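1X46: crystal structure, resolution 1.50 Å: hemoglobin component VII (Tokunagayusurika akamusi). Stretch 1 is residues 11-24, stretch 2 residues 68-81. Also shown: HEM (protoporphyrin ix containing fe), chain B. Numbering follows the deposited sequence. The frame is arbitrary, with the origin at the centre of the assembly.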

ATOM      1  N   ASP A  11      -5.171   7.127 -15.494  1.00 18.38           N
ATOM      2  CA  ASP A  11      -4.985   7.036 -14.043  1.00 17.61           C
ATOM      3  C   ASP A  11      -4.195   5.796 -13.645  1.00 15.47           C
ATOM      4  O   ASP A  11      -3.332   5.867 -12.769  1.00 13.95           O
ATOM      5  N   ILE A  12      -4.455   4.664 -14.301  1.00 14.33           N
ATOM      6  CA  ILE A  12      -3.618   3.478 -14.104  1.00 14.79           C
ATOM      7  C   ILE A  12      -2.158   3.786 -14.444  1.00 14.60           C
ATOM      8  O   ILE A  12      -1.236   3.434 -13.696  1.00 15.94           O
ATOM      9  N   ALA A  13      -1.929   4.487 -15.554  1.00 16.66           N
ATOM     10  CA  ALA A  13      -0.561   4.838 -15.904  1.00 15.34           C
ATOM     11  C   ALA A  13       0.080   5.749 -14.869  1.00 17.56           C
ATOM     12  O   ALA A  13       1.276   5.617 -14.577  1.00 16.81           O
ATOM     13  N   LEU A  14      -0.717   6.647 -14.291  1.00 16.29           N
ATOM     14  CA  LEU A  14      -0.171   7.595 -13.301  1.00 14.03           C
ATOM     15  C   LEU A  14       0.268   6.857 -12.041  1.00 13.92           C
ATOM     16  O   LEU A  14       1.327   7.169 -11.473  1.00 13.61           O
ATOM     17  N   VAL A  15      -0.551   5.886 -11.621  1.00 12.35           N
ATOM     18  CA  VAL A  15      -0.165   5.011 -10.514  1.00 12.13           C
ATOM     19  C   VAL A  15       1.075   4.185 -10.858  1.00 12.45           C
ATOM     20  O   VAL A  15       2.017   4.168 -10.094  1.00 12.61           O
ATOM     21  N   LYS A  16       1.089   3.500 -12.007  1.00 13.67           N
ATOM     22  CA  LYS A  16       2.270   2.690 -12.337  1.00 14.67           C
ATOM     23  C   LYS A  16       3.560   3.535 -12.411  1.00 12.59           C
ATOM     24  O   LYS A  16       4.602   3.127 -11.876  1.00 14.09           O
ATOM     25  N   SER A  17       3.478   4.714 -13.030  1.00 14.48           N
ATOM     26  CA  SER A  17       4.684   5.526 -13.204  1.00 14.11           C
ATOM     27  C   SER A  17       5.175   6.177 -11.918  1.00 14.48           C
ATOM     28  O   SER A  17       6.376   6.220 -11.672  1.00 17.15           O
ATOM     29  N   SER A  18       4.248   6.657 -11.080  1.00 13.77           N
ATOM     30  CA  SER A  18       4.648   7.239  -9.818  1.00 13.38           C
ATOM     31  C   SER A  18       5.131   6.161  -8.831  1.00 10.89           C
ATOM     32  O   SER A  18       6.080   6.368  -8.079  1.00 14.06           O
ATOM     33  N   TRP A  19       4.500   4.987  -8.885  1.00 10.61           N
ATOM     34  CA  TRP A  19       4.986   3.844  -8.125  1.00 11.35           C
ATOM     35  C   TRP A  19       6.421   3.472  -8.483  1.00 12.25           C
ATOM     36  O   TRP A  19       7.235   3.168  -7.611  1.00 13.40           O
ATOM     37  N   ALA A  20       6.694   3.461  -9.786  1.00 13.52           N
ATOM     38  CA  ALA A  20       8.036   3.127 -10.253  1.00 15.02           C
ATOM     39  C   ALA A  20       9.113   4.069  -9.686  1.00 16.54           C
ATOM     40  O   ALA A  20      10.291   3.694  -9.592  1.00 17.50           O
ATOM     41  N   GLN A  21       8.697   5.276  -9.287  1.00 15.36           N
ATOM     42  CA  GLN A  21       9.619   6.258  -8.714  1.00 14.85           C
ATOM     43  C   GLN A  21       9.966   5.956  -7.246  1.00 15.04           C
ATOM     44  O   GLN A  21      10.958   6.474  -6.729  1.00 17.21           O
ATOM     45  N   ILE A  22       9.151   5.143  -6.566  1.00 12.61           N
ATOM     46  CA  ILE A  22       9.371   4.856  -5.149  1.00 13.25           C
ATOM     47  C   ILE A  22       9.505   3.382  -4.815  1.00 12.83           C
ATOM     48  O   ILE A  22       9.820   3.041  -3.673  1.00 15.10           O
ATOM     49  N   HIS A  23       9.300   2.494  -5.789  1.00 13.16           N
ATOM     50  CA  HIS A  23       9.261   1.081  -5.416  1.00 15.73           C
ATOM     51  C   HIS A  23      10.578   0.451  -4.990  1.00 14.43           C
ATOM     52  O   HIS A  23      10.581  -0.641  -4.396  1.00 16.09           O
ATOM     53  N   ASP A  24      11.688   1.151  -5.240  1.00 12.81           N
ATOM     54  CA  ASP A  24      12.961   0.707  -4.759  1.00 13.45           C
ATOM     55  C   ASP A  24      13.338   1.441  -3.470  1.00 13.27           C
ATOM     56  O   ASP A  24      14.484   1.381  -3.014  1.00 15.00           O
ATOM     57  N   ILE A  68       5.904  -6.352   1.820  1.00 10.91           N
ATOM     58  CA  ILE A  68       4.776  -5.461   1.517  1.00 10.61           C
ATOM     59  C   ILE A  68       4.880  -5.031   0.069  1.00  9.13           C
ATOM     60  O   ILE A  68       3.914  -5.102  -0.689  1.00  9.89           O
ATOM     61  N   VAL A  69       6.073  -4.606  -0.316  1.00 11.01           N
ATOM     62  CA  VAL A  69       6.268  -4.031  -1.642  1.00 10.94           C
ATOM     63  C   VAL A  69       6.132  -5.074  -2.736  1.00 11.47           C
ATOM     64  O   VAL A  69       5.638  -4.782  -3.817  1.00 13.23           O
ATOM     65  N   SER A  70       6.507  -6.307  -2.423  1.00 10.28           N
ATOM     66  CA  SER A  70       6.328  -7.412  -3.356  1.00 10.94           C
ATOM     67  C   SER A  70       4.863  -7.540  -3.765  1.00 11.29           C
ATOM     68  O   SER A  70       4.549  -7.723  -4.937  1.00 11.31           O
ATOM     69  N   VAL A  71       3.969  -7.450  -2.788  1.00 10.17           N
ATOM     70  CA  VAL A  71       2.534  -7.574  -3.069  1.00  9.98           C
ATOM     71  C   VAL A  71       2.033  -6.342  -3.807  1.00 10.08           C
ATOM     72  O   VAL A  71       1.293  -6.453  -4.783  1.00 10.58           O
ATOM     73  N   ILE A  72       2.436  -5.157  -3.376  1.00 10.19           N
ATOM     74  CA  ILE A  72       2.001  -3.958  -4.102  1.00  9.10           C
ATOM     75  C   ILE A  72       2.466  -3.987  -5.551  1.00 11.52           C
ATOM     76  O   ILE A  72       1.695  -3.668  -6.448  1.00 11.58           O
ATOM     77  N   ASN A  73       3.736  -4.341  -5.763  1.00 10.70           N
ATOM     78  CA  ASN A  73       4.310  -4.461  -7.099  1.00 12.14           C
ATOM     79  C   ASN A  73       3.477  -5.379  -7.974  1.00 13.99           C
ATOM     80  O   ASN A  73       3.200  -5.044  -9.142  1.00 13.73           O
ATOM     81  N   GLU A  74       3.131  -6.557  -7.454  1.00 11.30           N
ATOM     82  CA  GLU A  74       2.327  -7.484  -8.229  1.00 12.10           C
ATOM     83  C   GLU A  74       0.960  -6.923  -8.522  1.00 12.44           C
ATOM     84  O   GLU A  74       0.455  -7.044  -9.653  1.00 12.59           O
ATOM     85  N   ALA A  75       0.322  -6.345  -7.511  1.00 10.78           N
ATOM     86  CA  ALA A  75      -1.026  -5.813  -7.741  1.00 11.33           C
ATOM     87  C   ALA A  75      -0.986  -4.730  -8.816  1.00 13.23           C
ATOM     88  O   ALA A  75      -1.831  -4.689  -9.718  1.00 13.24           O
ATOM     89  N   ILE A  76      -0.007  -3.843  -8.731  1.00 11.19           N
ATOM     90  CA  ILE A  76       0.026  -2.746  -9.667  1.00 11.67           C
ATOM     91  C   ILE A  76       0.332  -3.294 -11.074  1.00 12.89           C
ATOM     92  O   ILE A  76      -0.269  -2.833 -12.050  1.00 14.93           O
ATOM     93  N   ALA A  77       1.185  -4.324 -11.177  1.00 12.68           N
ATOM     94  CA  ALA A  77       1.457  -4.994 -12.468  1.00 12.86           C
ATOM     95  C   ALA A  77       0.219  -5.593 -13.127  1.00 14.75           C
ATOM     96  O   ALA A  77       0.103  -5.577 -14.366  1.00 14.55           O
ATOM     97  N   LEU A  78      -0.694  -6.093 -12.294  1.00 11.96           N
ATOM     98  CA  LEU A  78      -1.954  -6.693 -12.741  1.00 12.82           C
ATOM     99  C   LEU A  78      -3.051  -5.689 -13.162  1.00 13.74           C
ATOM    100  O   LEU A  78      -4.086  -6.097 -13.716  1.00 14.93           O
ATOM    101  N   MET A  79      -2.834  -4.405 -12.884  1.00 13.79           N
ATOM    102  CA  MET A  79      -3.796  -3.358 -13.255  1.00 16.85           C
ATOM    103  C   MET A  79      -3.801  -3.108 -14.754  1.00 15.74           C
ATOM    104  O   MET A  79      -2.780  -3.230 -15.403  1.00 18.63           O
ATOM    105  N   GLY A  80      -4.961  -2.716 -15.288  1.00 19.92           N
ATOM    106  CA  GLY A  80      -5.019  -2.182 -16.642  1.00 20.96           C
ATOM    107  C   GLY A  80      -5.453  -3.141 -17.733  1.00 22.82           C
ATOM    108  O   GLY A  80      -5.605  -2.730 -18.890  1.00 24.47           O
ATOM    109  N   VAL A  81      -5.635  -4.406 -17.354  1.00 21.10           N
ATOM    110  CA  VAL A  81      -5.930  -5.502 -18.276  1.00 22.57           C
ATOM    111  C   VAL A  81      -7.115  -6.317 -17.757  1.00 20.75           C
ATOM    112  O   VAL A  81      -7.080  -6.883 -16.664  1.00 20.12           O
TER

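Where two helices pack through apolar side chains, the few polar atoms caught at the seam must still find partners, and this hemoglobin illustrates how. The helix of the first stretch and that of the second run roughly antiparallel, at 149°, with their axes 10.2 Å apart at closest approach. Trp19 (chi1 t, chi2 -117°) points toward the second helix and sits as a knob among Val69, Ile72, Asn73 and Ile76. Two methyls cover one face of its indole: Ile72 CG2 lies 3.7 Å from the centroid of the six-membered ring and Ile76 CD1 3.7 Å from that of the five-membered ring, both isoleucines being m,t. The indole also carries a donor that burial would otherwise strand. It is satisfied at the ring edge, where Trp19 NE1 donates to Asn73 OD1 at 2.7 Å. The m rotamer of Asn73 brings its amide inward although its CA-to-CB bond points sideways. The other end of that amide is used as well: a water accepts from Asn73 ND2 (3.2 Å) and donates to His23 O (2.8 Å), linking the His23 backbone to Asn73.

Toward the opposite end of the contact, Val15 (t) places CG1 4.1 Å from Ile76 CD1 and 4.2 Å from Met79 CE, while Ile12 (m,t) sets CD1 3.6 Å from Gly80 CA. Lys16, its chain extended after an m chi1, lays CG 3.7 Å from Ile76 CG2 and delivers NZ to Met79 O at 2.9 Å, a carbonyl just beyond the helix.

Hydroxyls out of reach of the other stretch bond back to their own helix: Ser17 OG donates to Ala13 O (2.8 Å) and Ser18 OG to Leu14 O (2.7 Å), both serines being p; Ser18 OG also bonds elsewhere in the structure. The heme lies beside the second helix, its CMB methyl 3.9 Å from Ile72 CG1; water 2 binds its FE at 2.1 Å.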

ATOM      1  CB  ASP A  11      -6.321   7.053 -13.349  1.00 15.85           C
ATOM      2  CG  ASP A  11      -6.914   8.426 -13.286  1.00 21.36           C
ATOM      3  OD1 ASP A  11      -6.205   9.392 -13.640  1.00 22.37           O
ATOM      4  OD2 ASP A  11      -8.083   8.625 -12.875  1.00 22.98           O
ATOM      5  CB  ILE A  12      -4.162   2.280 -14.946  1.00 16.40           C
ATOM      6  CG1 ILE A  12      -5.543   1.864 -14.418  1.00 16.57           C
ATOM      7  CG2 ILE A  12      -3.157   1.107 -14.947  1.00 18.75           C
ATOM      8  CD1 ILE A  12      -6.303   0.879 -15.313  1.00 16.18           C
ATOM      9  CB  ALA A  13      -0.493   5.468 -17.324  1.00 18.52           C
ATOM     10  CB  LEU A  14      -1.185   8.662 -12.921  1.00 15.89           C
ATOM     11  CG  LEU A  14      -1.489   9.764 -13.944  1.00 16.02           C
ATOM     12  CD1 LEU A  14      -2.630  10.643 -13.427  1.00 17.46           C
ATOM     13  CD2 LEU A  14      -0.264  10.593 -14.244  1.00 14.36           C
ATOM     14  CB  VAL A  15      -1.332   4.100 -10.102  1.00 12.29           C
ATOM     15  CG1 VAL A  15      -0.884   3.019  -9.118  1.00 11.53           C
ATOM     16  CG2 VAL A  15      -2.513   4.944  -9.542  1.00 12.95           C
ATOM     17  CB  LYS A  16       2.081   1.946 -13.664  1.00 14.52           C
ATOM     18  CG  LYS A  16       1.053   0.852 -13.638  1.00 13.74           C
ATOM     19  CD  LYS A  16       0.902   0.160 -14.997  1.00 14.52           C
ATOM     20  CE  LYS A  16      -0.103  -0.989 -14.856  1.00 15.78           C
ATOM     21  NZ  LYS A  16      -0.416  -1.656 -16.159  1.00 20.75           N
ATOM     22  CB  SER A  17       4.537   6.560 -14.320  1.00 18.01           C
ATOM     23  OG  SER A  17       3.415   7.385 -14.125  1.00 27.21           O
ATOM     24  CB  SER A  18       3.518   8.124  -9.233  1.00 11.45           C
ATOM     25  OG  SER A  18       2.339   7.387  -8.978  1.00 11.64           O
ATOM     26  CB  TRP A  19       4.041   2.653  -8.304  1.00 12.28           C
ATOM     27  CG  TRP A  19       4.526   1.425  -7.587  1.00 14.09           C
ATOM     28  CD1 TRP A  19       4.892   0.227  -8.164  1.00 14.30           C
ATOM     29  CD2 TRP A  19       4.675   1.252  -6.169  1.00 13.24           C
ATOM     30  NE1 TRP A  19       5.258  -0.664  -7.180  1.00 15.37           N
ATOM     31  CE2 TRP A  19       5.132  -0.064  -5.951  1.00 15.16           C
ATOM     32  CE3 TRP A  19       4.456   2.078  -5.057  1.00 15.00           C
ATOM     33  CZ2 TRP A  19       5.406  -0.566  -4.655  1.00 13.49           C
ATOM     34  CZ3 TRP A  19       4.716   1.576  -3.776  1.00 18.13           C
ATOM     35  CH2 TRP A  19       5.196   0.271  -3.591  1.00 15.89           C
ATOM     36  CB  ALA A  20       8.071   3.119 -11.792  1.00 15.88           C
ATOM     37  CB  GLN A  21       9.017   7.664  -8.811  1.00 18.82           C
ATOM     38  CG  GLN A  21       8.922   8.228 -10.218  1.00 19.94           C
ATOM     39  CD  GLN A  21       8.752   9.738 -10.212  1.00 22.39           C
ATOM     40  OE1 GLN A  21       9.645  10.465  -9.738  1.00 23.63           O
ATOM     41  NE2 GLN A  21       7.615  10.212 -10.714  1.00 24.40           N
ATOM     42  CB  ILE A  22       8.258   5.516  -4.281  1.00 11.27           C
ATOM     43  CG1 ILE A  22       6.890   4.858  -4.541  1.00 14.92           C
ATOM     44  CG2 ILE A  22       8.214   7.037  -4.544  1.00 13.29           C
ATOM     45  CD1 ILE A  22       5.898   5.166  -3.420  1.00 16.47           C
ATOM     46  CB  HIS A  23       8.493   0.237  -6.436  1.00 18.80           C
ATOM     47  CG  HIS A  23       9.129   0.125  -7.783  1.00 23.76           C
ATOM     48  ND1 HIS A  23      10.403   0.565  -8.068  1.00 22.36           N
ATOM     49  CD2 HIS A  23       8.652  -0.406  -8.935  1.00 24.97           C
ATOM     50  CE1 HIS A  23      10.679   0.317  -9.335  1.00 25.47           C
ATOM     51  NE2 HIS A  23       9.639  -0.282  -9.883  1.00 27.56           N
ATOM     52  CB  ASP A  24      14.009   0.889  -5.851  1.00 17.30           C
ATOM     53  CG  ASP A  24      14.280   2.338  -6.162  1.00 24.41           C
ATOM     54  OD1 ASP A  24      13.354   3.183  -6.075  1.00 26.25           O
ATOM     55  OD2 ASP A  24      15.414   2.722  -6.507  1.00 29.72           O
ATOM     56  CB  ILE A  68       4.793  -4.184   2.408  1.00 10.13           C
ATOM     57  CG1 ILE A  68       4.466  -4.560   3.855  1.00 11.84           C
ATOM     58  CG2 ILE A  68       3.748  -3.126   1.892  1.00 13.02           C
ATOM     59  CD1 ILE A  68       4.636  -3.374   4.826  1.00 12.84           C
ATOM     60  CB  VAL A  69       7.622  -3.284  -1.712  1.00 11.74           C
ATOM     61  CG1 VAL A  69       8.072  -3.064  -3.173  1.00 15.23           C
ATOM     62  CG2 VAL A  69       7.480  -1.963  -0.983  1.00 14.46           C
ATOM     63  CB  SER A  70       6.799  -8.723  -2.757  1.00 12.79           C
ATOM     64  OG  SER A  70       6.761  -9.765  -3.731  1.00 18.18           O
ATOM     65  CB  VAL A  71       1.756  -7.766  -1.756  1.00  8.71           C
ATOM     66  CG1 VAL A  71       0.231  -7.722  -2.009  1.00 11.55           C
ATOM     67  CG2 VAL A  71       2.133  -9.079  -1.123  1.00 12.47           C
ATOM     68  CB  ILE A  72       2.459  -2.649  -3.379  1.00 10.33           C
ATOM     69  CG1 ILE A  72       1.869  -2.588  -1.975  1.00 11.59           C
ATOM     70  CG2 ILE A  72       2.019  -1.396  -4.176  1.00 12.17           C
ATOM     71  CD1 ILE A  72       2.341  -1.399  -1.097  1.00 13.09           C
ATOM     72  CB  ASN A  73       5.689  -5.089  -7.019  1.00 13.28           C
ATOM     73  CG  ASN A  73       6.773  -4.114  -6.704  1.00 18.56           C
ATOM     74  OD1 ASN A  73       6.559  -2.905  -6.588  1.00 20.70           O
ATOM     75  ND2 ASN A  73       7.979  -4.649  -6.530  1.00 17.42           N
ATOM     76  CB  GLU A  74       2.187  -8.847  -7.564  1.00 13.85           C
ATOM     77  CG  GLU A  74       1.548  -9.840  -8.530  1.00 17.69           C
ATOM     78  CD  GLU A  74       1.332 -11.237  -7.982  1.00 21.37           C
ATOM     79  OE1 GLU A  74       1.510 -11.480  -6.768  1.00 23.12           O
ATOM     80  OE2 GLU A  74       0.938 -12.089  -8.811  1.00 21.53           O
ATOM     81  CB  ALA A  75      -1.613  -5.266  -6.429  1.00 13.73           C
ATOM     82  CB  ILE A  76       0.964  -1.597  -9.163  1.00 12.38           C
ATOM     83  CG1 ILE A  76       0.292  -0.917  -7.965  1.00 13.24           C
ATOM     84  CG2 ILE A  76       1.237  -0.568 -10.278  1.00 14.30           C
ATOM     85  CD1 ILE A  76       1.233   0.100  -7.227  1.00 14.86           C
ATOM     86  CB  ALA A  77       2.513  -6.089 -12.305  1.00 13.85           C
ATOM     87  CB  LEU A  78      -2.500  -7.653 -11.689  1.00 12.33           C
ATOM     88  CG  LEU A  78      -1.641  -8.887 -11.425  1.00 13.14           C
ATOM     89  CD1 LEU A  78      -2.165  -9.587 -10.200  1.00 14.86           C
ATOM     90  CD2 LEU A  78      -1.644  -9.842 -12.636  1.00 13.39           C
ATOM     91  CB  MET A  79      -3.440  -2.055 -12.569  1.00 18.18           C
ATOM     92  CG  MET A  79      -3.745  -2.065 -11.127  1.00 15.33           C
ATOM     93  SD  MET A  79      -3.043  -0.622 -10.260  1.00 22.73           S
ATOM     94  CE  MET A  79      -4.020   0.727 -10.835  1.00 17.42           C
ATOM     95  CB  VAL A  81      -4.693  -6.438 -18.419  1.00 24.26           C
ATOM     96  CG1 VAL A  81      -4.966  -7.547 -19.387  1.00 26.93           C
ATOM     97  CG2 VAL A  81      -3.464  -5.660 -18.882  1.00 24.17           C
TER
HETATM   98  CHA HEM B 151       2.042  -9.004   7.486  1.00 11.41           C
HETATM   99  CHB HEM B 151       1.232  -7.008   3.142  1.00  8.90           C
HETATM  100  CHC HEM B 151      -0.964  -3.268   5.297  1.00 10.48           C
HETATM  101  CHD HEM B 151      -0.155  -5.226   9.638  1.00  9.97           C
HETATM  102  C1A HEM B 151       2.066  -8.749   6.144  1.00  9.17           C
HETATM  103  C2A HEM B 151       2.719  -9.583   5.158  1.00 11.95           C
HETATM  104  C3A HEM B 151       2.489  -9.017   3.977  1.00 11.61           C
HETATM  105  C4A HEM B 151       1.654  -7.861   4.142  1.00 10.70           C
HETATM  106  CMA HEM B 151       2.986  -9.546   2.613  1.00 11.84           C
HETATM  107  CAA HEM B 151       3.615 -10.824   5.469  1.00 11.71           C
HETATM  108  CBA HEM B 151       2.874 -12.130   5.818  1.00 13.53           C
HETATM  109  CGA HEM B 151       2.098 -12.629   4.622  1.00 14.41           C
HETATM  110  O1A HEM B 151       0.866 -12.787   4.726  1.00 15.66           O
HETATM  111  O2A HEM B 151       2.713 -12.873   3.545  1.00 16.06           O
HETATM  112  C1B HEM B 151       0.616  -5.801   3.334  1.00  9.92           C
HETATM  113  C2B HEM B 151       0.236  -4.844   2.321  1.00 11.57           C
HETATM  114  C3B HEM B 151      -0.376  -3.801   2.925  1.00 12.99           C
HETATM  115  C4B HEM B 151      -0.410  -4.105   4.344  1.00 11.22           C
HETATM  116  CMB HEM B 151       0.536  -5.033   0.809  1.00 12.81           C
HETATM  117  CAB HEM B 151      -0.978  -2.492   2.365  1.00 15.18           C
HETATM  118  CBB HEM B 151      -1.112  -2.214   1.068  1.00 21.00           C
HETATM  119  C1C HEM B 151      -0.942  -3.448   6.650  1.00 10.19           C
HETATM  120  C2C HEM B 151      -1.490  -2.557   7.670  1.00 10.26           C
HETATM  121  C3C HEM B 151      -1.235  -3.082   8.867  1.00 11.02           C
HETATM  122  C4C HEM B 151      -0.561  -4.349   8.661  1.00 10.15           C
HETATM  123  CMC HEM B 151      -2.234  -1.231   7.373  1.00 10.46           C
HETATM  124  CAC HEM B 151      -1.623  -2.504  10.252  1.00 15.42           C
HETATM  125  C1D HEM B 151       0.455  -6.432   9.438  1.00 10.75           C
HETATM  126  C2D HEM B 151       0.844  -7.320  10.502  1.00 12.55           C
HETATM  127  C3D HEM B 151       1.511  -8.486   9.837  1.00 11.87           C
HETATM  128  C4D HEM B 151       1.500  -8.165   8.430  1.00  8.77           C
HETATM  129  CMD HEM B 151       0.608  -7.101  12.011  1.00 11.22           C
HETATM  130  CAD HEM B 151       2.113  -9.722  10.552  1.00 13.11           C
HETATM  131  CBD HEM B 151       3.518  -9.421  11.061  1.00 18.38           C
HETATM  132  CGD HEM B 151       4.047 -10.592  11.867  1.00 22.83           C
HETATM  133  O1D HEM B 151       3.552 -11.730  11.699  1.00 26.36           O
HETATM  134  O2D HEM B 151       4.955 -10.374  12.704  1.00 23.88           O
HETATM  135  NA  HEM B 151       1.420  -7.722   5.495  1.00  8.99           N
HETATM  136  NB  HEM B 151       0.224  -5.300   4.579  1.00 10.68           N
HETATM  137  NC  HEM B 151      -0.392  -4.545   7.287  1.00  8.54           N
HETATM  138  ND  HEM B 151       0.834  -6.967   8.200  1.00 11.05           N
HETATM  139 FE   HEM B 151       0.515  -6.137   6.388  1.00 11.82          FE
HETATM  140  O   HOH W   1      10.599  -3.092  -5.704  1.00 22.21           O
HETATM  141  O   HOH W   2       2.277  -5.050   6.596  1.00 12.22           O